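Local coordinates for protein Azi13 (Streptomyces sahachiroi, PDB 5HMB) that probably acts as a hotdog-fold thioesterase of the PaaI family in azinomycin biosynthesis, perhaps on a naphthoyl thioester, at residues E16-Q21 / H52-E57; A30-S35 / E57-A62. All coordinates share one frame; numbering follows the deposited sequence.

How the contacts relate
Both contacts are buried and lie on one element, helix 49-68, whose successive turns they use, E57 being merely the residue where the two segments meet; their centres are about 6 Å apart. Contact 1 sets the end of helix 13-18 and the loop after it against the earlier turn, through leucine and valine branches. Contact 2 sets strand 29-35 against the next turn, and there the alanine methyls of the strand meet the two branches of one valine. Neither has a hydrogen bond across it. They adjoin each other directly: L20 CD1 packs on S58 CB at 3.5 Å, and Q21 N lies 2.8 Å from Y33 O, a probable hydrogen bond continuing into the antiparallel pairing of the sheet.

Contact 1 (E16-Q21 / H52-E57); sequences EHLGLQ and HCAVVE
The backbones of L18 and V55 come nearest, 7.3 Å between CA atoms, where the chain turns at the end of helix 13-18 and passes helix 49-68, the long helix of the hotdog fold. That turn is a Schellman motif, with positive phi at G19 (79°) and two bonds back into the last turn, one being G19 N to E16 O at 2.9 Å. The leucines before and after the glycine both set out toward the long helix from their CA atoms. L18 reaches A54 with CD1, which lies 3.8 Å from A54 CB, while its CD2 stands a little farther off. CD1 also approaches the backbone at V55 N, so one branch covers the step between two helix residues. In L20, CG sits anti to the carbonyl carbon (chi1 -73°), and the extended chain brings CD2 against both V55 methyls. The side-chain meetings are all apolar, and no hydrogen bond crosses. W34 of strand 29-35 touches L20 and V55, joining this patch to the sheet. The H17 ring stacks on H17 of the second subunit, so the short helix reaches the subunit interface. The side chains of L20 and V55 meet at an angle, with L20 CD2 3.9 Å from V55 CG1.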
ATOM      1  N   GLU A  16      -4.982   6.761  24.369  1.00 58.05           N
ATOM      2  CA  GLU A  16      -5.904   6.568  25.487  1.00 61.39           C
ATOM      3  C   GLU A  16      -7.338   6.420  24.993  1.00 54.52           C
ATOM      4  O   GLU A  16      -8.072   5.534  25.445  1.00 58.27           O
ATOM      5  CB  GLU A  16      -5.804   7.726  26.483  1.00 57.66           C
ATOM      6  N   HIS A  17      -7.761   7.284  24.065  1.00 52.57           N
ATOM      7  CA  HIS A  17      -9.134   7.209  23.576  1.00 55.83           C
ATOM      8  C   HIS A  17      -9.408   5.883  22.875  1.00 60.10           C
ATOM      9  O   HIS A  17     -10.519   5.347  22.958  1.00 62.89           O
ATOM     10  CB  HIS A  17      -9.426   8.369  22.633  1.00 58.94           C
ATOM     11  CG  HIS A  17     -10.745   8.256  21.941  1.00 60.54           C
ATOM     12  ND1 HIS A  17     -11.936   8.559  22.560  1.00 64.69           N
ATOM     13  CD2 HIS A  17     -11.060   7.873  20.681  1.00 64.76           C
ATOM     14  CE1 HIS A  17     -12.931   8.371  21.711  1.00 59.15           C
ATOM     15  NE2 HIS A  17     -12.426   7.956  20.564  1.00 58.94           N
ATOM     16  N   LEU A  18      -8.411   5.343  22.169  1.00 55.33           N
ATOM     17  CA  LEU A  18      -8.574   4.049  21.520  1.00 54.84           C
ATOM     18  C   LEU A  18      -8.780   2.921  22.523  1.00 52.56           C
ATOM     19  O   LEU A  18      -9.273   1.860  22.144  1.00 52.94           O
ATOM     20  CB  LEU A  18      -7.358   3.739  20.644  1.00 45.24           C
ATOM     21  CG  LEU A  18      -7.139   4.644  19.424  1.00 45.88           C
ATOM     22  CD1 LEU A  18      -5.844   4.269  18.695  1.00 41.73           C
ATOM     23  CD2 LEU A  18      -8.348   4.610  18.467  1.00 41.66           C
ATOM     24  N   GLY A  19      -8.421   3.123  23.785  1.00 55.18           N
ATOM     25  CA  GLY A  19      -8.565   2.075  24.771  1.00 50.09           C
ATOM     26  C   GLY A  19      -7.489   1.019  24.731  1.00 59.36           C
ATOM     27  O   GLY A  19      -7.671  -0.057  25.311  1.00 57.82           O
ATOM     28  N   LEU A  20      -6.373   1.285  24.062  1.00 48.98           N
ATOM     29  CA  LEU A  20      -5.295   0.309  23.990  1.00 46.72           C
ATOM     30  C   LEU A  20      -4.659   0.094  25.353  1.00 59.07           C
ATOM     31  O   LEU A  20      -4.389   1.049  26.084  1.00 61.84           O
ATOM     32  CB  LEU A  20      -4.221   0.770  23.012  1.00 51.27           C
ATOM     33  CG  LEU A  20      -4.524   0.706  21.530  1.00 43.97           C
ATOM     34  CD1 LEU A  20      -3.310   1.219  20.783  1.00 41.17           C
ATOM     35  CD2 LEU A  20      -4.824  -0.726  21.141  1.00 42.10           C
ATOM     36  N   GLN A  21      -4.393  -1.167  25.686  1.00 55.89           N
ATOM     37  CA  GLN A  21      -3.677  -1.512  26.911  1.00 58.85           C
ATOM     38  C   GLN A  21      -2.483  -2.369  26.527  1.00 53.64           C
ATOM     39  O   GLN A  21      -2.649  -3.515  26.101  1.00 57.99           O
ATOM     40  CB  GLN A  21      -4.583  -2.236  27.904  1.00 57.09           C
ATOM     41  CG  GLN A  21      -5.900  -1.510  28.151  1.00 63.55           C
ATOM     42  CD  GLN A  21      -6.311  -1.518  29.609  1.00 88.83           C
ATOM     43  OE1 GLN A  21      -7.276  -2.186  29.990  1.00107.18           O
ATOM     44  NE2 GLN A  21      -5.582  -0.768  30.437  1.00 89.31           N
ATOM     45  N   HIS A  52      -8.983   0.607  13.151  1.00 34.48           N
ATOM     46  CA  HIS A  52      -7.977  -0.410  12.848  1.00 38.05           C
ATOM     47  C   HIS A  52      -6.650   0.224  12.451  1.00 33.63           C
ATOM     48  O   HIS A  52      -5.587  -0.195  12.922  1.00 42.33           O
ATOM     49  CB  HIS A  52      -8.469  -1.342  11.732  1.00 32.85           C
ATOM     50  CG  HIS A  52      -9.345  -2.446  12.221  1.00 47.12           C
ATOM     51  ND1 HIS A  52      -9.015  -3.222  13.311  1.00 46.77           N
ATOM     52  CD2 HIS A  52     -10.539  -2.907  11.772  1.00 44.80           C
ATOM     53  CE1 HIS A  52      -9.973  -4.112  13.514  1.00 51.85           C
ATOM     54  NE2 HIS A  52     -10.904  -3.944  12.592  1.00 49.87           N
ATOM     55  N   CYS A  53      -6.689   1.223  11.566  1.00 41.74           N
ATOM     56  CA  CYS A  53      -5.456   1.893  11.143  1.00 36.65           C
ATOM     57  C   CYS A  53      -4.770   2.577  12.310  1.00 40.40           C
ATOM     58  O   CYS A  53      -3.539   2.523  12.437  1.00 37.83           O
ATOM     59  CB  CYS A  53      -5.759   2.934  10.075  1.00 35.59           C
ATOM     60  SG  CYS A  53      -6.666   2.291   8.612  1.00 37.86           S
ATOM     61  N   ALA A  54      -5.551   3.265  13.150  1.00 43.38           N
ATOM     62  CA  ALA A  54      -4.985   3.985  14.287  1.00 42.98           C
ATOM     63  C   ALA A  54      -4.318   3.036  15.277  1.00 46.07           C
ATOM     64  O   ALA A  54      -3.270   3.361  15.850  1.00 41.87           O
ATOM     65  CB  ALA A  54      -6.085   4.798  14.974  1.00 36.44           C
ATOM     66  N   VAL A  55      -4.928   1.873  15.521  1.00 39.07           N
ATOM     67  CA  VAL A  55      -4.330   0.887  16.421  1.00 35.86           C
ATOM     68  C   VAL A  55      -3.052   0.319  15.823  1.00 38.40           C
ATOM     69  O   VAL A  55      -2.064   0.076  16.531  1.00 36.66           O
ATOM     70  CB  VAL A  55      -5.337  -0.239  16.711  1.00 45.38           C
ATOM     71  CG1 VAL A  55      -4.616  -1.452  17.322  1.00 38.46           C
ATOM     72  CG2 VAL A  55      -6.438   0.270  17.612  1.00 40.07           C
ATOM     73  N   VAL A  56      -3.070   0.035  14.524  1.00 40.27           N
ATOM     74  CA  VAL A  56      -1.858  -0.424  13.852  1.00 36.56           C
ATOM     75  C   VAL A  56      -0.755   0.630  13.980  1.00 35.98           C
ATOM     76  O   VAL A  56       0.393   0.326  14.334  1.00 37.74           O
ATOM     77  CB  VAL A  56      -2.187  -0.758  12.384  1.00 40.26           C
ATOM     78  CG1 VAL A  56      -0.930  -0.867  11.560  1.00 40.32           C
ATOM     79  CG2 VAL A  56      -2.986  -2.069  12.296  1.00 33.21           C
ATOM     80  N   GLU A  57      -1.094   1.890  13.708  1.00 40.27           N
ATOM     81  CA  GLU A  57      -0.123   2.967  13.870  1.00 41.30           C
ATOM     82  C   GLU A  57       0.416   3.001  15.298  1.00 38.58           C
ATOM     83  O   GLU A  57       1.638   3.005  15.511  1.00 40.40           O
ATOM     84  CB  GLU A  57      -0.758   4.307  13.475  1.00 35.40           C
ATOM     85  CG  GLU A  57       0.291   5.441  13.326  1.00 38.43           C
ATOM     86  CD  GLU A  57       1.136   5.281  12.063  1.00 45.28           C
ATOM     87  OE1 GLU A  57       0.635   4.691  11.080  1.00 48.51           O
ATOM     88  OE2 GLU A  57       2.295   5.742  12.044  1.00 52.11           O
TER

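Contact 2 (A30-S35 / E57-A62); sequences AVAYWS and ESVASA
V59, which loses the most surface in this contact, meets A30 and A32 with different methyls. With chi1 at -179°, CG1 is anti to the backbone N and CG2 anti to the carbonyl carbon, which splits the two methyls between the alanines: V59 CG1 lies 3.6 Å from A30 O and 4.0 Å from A30 CB. V59 CG2 goes to A32, again 4.0 Å from a CB. One valine therefore spans two strand residues, A30 and A32, that both start toward the helix. A30 also packs against the helix backbone, its CB 3.7 Å from V59 O, and here the CA atoms of A30 and V59 come within 6.2 Å. So close an approach fits the small alanine side chains. This is the central feature of the hotdog fold, a long helix wrapped by a curved antiparallel sheet, and strand 29-35 turns its alanine face inward while V31 starts away from it. The strand is held in the sheet by backbone bonds from A30 to A98 and from A32 to S96, and V59 touches A98 too, so its contacts extend onto strand 93-100. The residue before V59, S58, has its OG hydrogen-bonded to A54 O, one turn back, and to H48 NE2 of the second subunit.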
ATOM      1  N   ALA A  30       5.699  -5.481  20.193  1.00 43.33           N
ATOM      2  CA  ALA A  30       4.778  -4.778  21.069  1.00 46.20           C
ATOM      3  C   ALA A  30       3.412  -5.439  20.943  1.00 51.90           C
ATOM      4  O   ALA A  30       3.031  -5.860  19.848  1.00 50.72           O
ATOM      5  CB  ALA A  30       4.689  -3.287  20.730  1.00 48.66           C
ATOM      6  N   VAL A  31       2.690  -5.555  22.065  1.00 47.98           N
ATOM      7  CA  VAL A  31       1.406  -6.256  22.131  1.00 46.16           C
ATOM      8  C   VAL A  31       0.432  -5.404  22.930  1.00 51.01           C
ATOM      9  O   VAL A  31       0.738  -5.002  24.057  1.00 52.33           O
ATOM     10  CB  VAL A  31       1.533  -7.643  22.792  1.00 54.84           C
ATOM     11  CG1 VAL A  31       0.154  -8.287  22.920  1.00 50.84           C
ATOM     12  CG2 VAL A  31       2.495  -8.542  22.031  1.00 43.14           C
ATOM     13  N   ALA A  32      -0.743  -5.141  22.364  1.00 39.52           N
ATOM     14  CA  ALA A  32      -1.762  -4.376  23.068  1.00 46.45           C
ATOM     15  C   ALA A  32      -3.118  -5.043  22.914  1.00 55.70           C
ATOM     16  O   ALA A  32      -3.416  -5.639  21.873  1.00 53.58           O
ATOM     17  CB  ALA A  32      -1.842  -2.932  22.565  1.00 44.36           C
ATOM     18  N   TYR A  33      -3.931  -4.933  23.959  1.00 54.26           N
ATOM     19  CA  TYR A  33      -5.297  -5.424  23.961  1.00 53.66           C
ATOM     20  C   TYR A  33      -6.236  -4.235  23.882  1.00 54.38           C
ATOM     21  O   TYR A  33      -5.909  -3.139  24.346  1.00 59.39           O
ATOM     22  CB  TYR A  33      -5.610  -6.234  25.227  1.00 59.37           C
ATOM     23  CG  TYR A  33      -4.678  -7.400  25.468  1.00 62.54           C
ATOM     24  CD1 TYR A  33      -4.763  -8.550  24.694  1.00 65.09           C
ATOM     25  CD2 TYR A  33      -3.719  -7.356  26.476  1.00 69.16           C
ATOM     26  CE1 TYR A  33      -3.916  -9.630  24.906  1.00 61.70           C
ATOM     27  CE2 TYR A  33      -2.866  -8.433  26.700  1.00 65.09           C
ATOM     28  CZ  TYR A  33      -2.972  -9.565  25.910  1.00 74.79           C
ATOM     29  OH  TYR A  33      -2.138 -10.636  26.119  1.00 72.28           O
ATOM     30  N   TRP A  34      -7.404  -4.460  23.299  1.00 43.58           N
ATOM     31  CA  TRP A  34      -8.433  -3.433  23.193  1.00 47.57           C
ATOM     32  C   TRP A  34      -9.730  -4.114  22.770  1.00 52.16           C
ATOM     33  O   TRP A  34      -9.759  -5.313  22.475  1.00 53.30           O
ATOM     34  CB  TRP A  34      -8.030  -2.338  22.209  1.00 48.83           C
ATOM     35  CG  TRP A  34      -7.733  -2.839  20.823  1.00 45.26           C
ATOM     36  CD1 TRP A  34      -6.686  -3.634  20.438  1.00 40.14           C
ATOM     37  CD2 TRP A  34      -8.482  -2.554  19.630  1.00 38.17           C
ATOM     38  NE1 TRP A  34      -6.745  -3.861  19.078  1.00 40.41           N
ATOM     39  CE2 TRP A  34      -7.840  -3.214  18.565  1.00 39.58           C
ATOM     40  CE3 TRP A  34      -9.630  -1.797  19.363  1.00 44.30           C
ATOM     41  CZ2 TRP A  34      -8.301  -3.136  17.254  1.00 36.80           C
ATOM     42  CZ3 TRP A  34     -10.084  -1.719  18.064  1.00 46.17           C
ATOM     43  CH2 TRP A  34      -9.415  -2.381  17.023  1.00 45.61           C
ATOM     44  N   SER A  35     -10.801  -3.331  22.729  1.00 51.99           N
ATOM     45  CA  SER A  35     -12.122  -3.860  22.445  1.00 57.43           C
ATOM     46  C   SER A  35     -12.895  -2.895  21.564  1.00 56.46           C
ATOM     47  O   SER A  35     -12.696  -1.682  21.631  1.00 53.09           O
ATOM     48  CB  SER A  35     -12.910  -4.105  23.728  1.00 59.02           C
ATOM     49  OG  SER A  35     -14.256  -4.414  23.404  1.00 81.25           O
ATOM     50  N   GLU A  57      -1.094   1.890  13.708  1.00 40.27           N
ATOM     51  CA  GLU A  57      -0.123   2.967  13.870  1.00 41.30           C
ATOM     52  C   GLU A  57       0.416   3.001  15.298  1.00 38.58           C
ATOM     53  O   GLU A  57       1.638   3.005  15.511  1.00 40.40           O
ATOM     54  CB  GLU A  57      -0.758   4.307  13.475  1.00 35.40           C
ATOM     55  CG  GLU A  57       0.291   5.441  13.326  1.00 38.43           C
ATOM     56  CD  GLU A  57       1.136   5.281  12.063  1.00 45.28           C
ATOM     57  OE1 GLU A  57       0.635   4.691  11.080  1.00 48.51           O
ATOM     58  OE2 GLU A  57       2.295   5.742  12.044  1.00 52.11           O
ATOM     59  N   SER A  58      -0.480   2.970  16.294  1.00 47.66           N
ATOM     60  CA  SER A  58      -0.066   3.055  17.700  1.00 40.41           C
ATOM     61  C   SER A  58       0.857   1.904  18.090  1.00 44.27           C
ATOM     62  O   SER A  58       1.886   2.115  18.745  1.00 48.46           O
ATOM     63  CB  SER A  58      -1.290   3.044  18.623  1.00 40.14           C
ATOM     64  OG  SER A  58      -2.217   4.073  18.345  1.00 39.04           O
ATOM     65  N   VAL A  59       0.479   0.666  17.756  1.00 40.61           N
ATOM     66  CA  VAL A  59       1.252  -0.467  18.257  1.00 38.03           C
ATOM     67  C   VAL A  59       2.616  -0.530  17.568  1.00 45.50           C
ATOM     68  O   VAL A  59       3.644  -0.804  18.206  1.00 41.32           O
ATOM     69  CB  VAL A  59       0.465  -1.784  18.111  1.00 46.55           C
ATOM     70  CG1 VAL A  59       1.281  -2.926  18.673  1.00 44.12           C
ATOM     71  CG2 VAL A  59      -0.886  -1.707  18.845  1.00 38.61           C
ATOM     72  N   ALA A  60       2.659  -0.262  16.266  1.00 38.69           N
ATOM     73  CA  ALA A  60       3.942  -0.242  15.575  1.00 38.07           C
ATOM     74  C   ALA A  60       4.824   0.913  16.066  1.00 45.05           C
ATOM     75  O   ALA A  60       6.032   0.731  16.277  1.00 43.85           O
ATOM     76  CB  ALA A  60       3.717  -0.168  14.063  1.00 36.59           C
ATOM     77  N   SER A  61       4.244   2.103  16.272  1.00 42.67           N
ATOM     78  CA  SER A  61       5.054   3.241  16.721  1.00 41.64           C
ATOM     79  C   SER A  61       5.657   2.976  18.087  1.00 47.81           C
ATOM     80  O   SER A  61       6.805   3.361  18.352  1.00 44.49           O
ATOM     81  CB  SER A  61       4.222   4.526  16.787  1.00 43.14           C
ATOM     82  OG  SER A  61       4.041   5.111  15.510  1.00 55.69           O
ATOM     83  N   ALA A  62       4.883   2.354  18.982  1.00 43.27           N
ATOM     84  CA  ALA A  62       5.411   1.996  20.294  1.00 49.27           C
ATOM     85  C   ALA A  62       6.633   1.110  20.155  1.00 51.14           C
ATOM     86  O   ALA A  62       7.647   1.325  20.825  1.00 42.19           O
ATOM     87  CB  ALA A  62       4.343   1.288  21.131  1.00 50.72           C
TER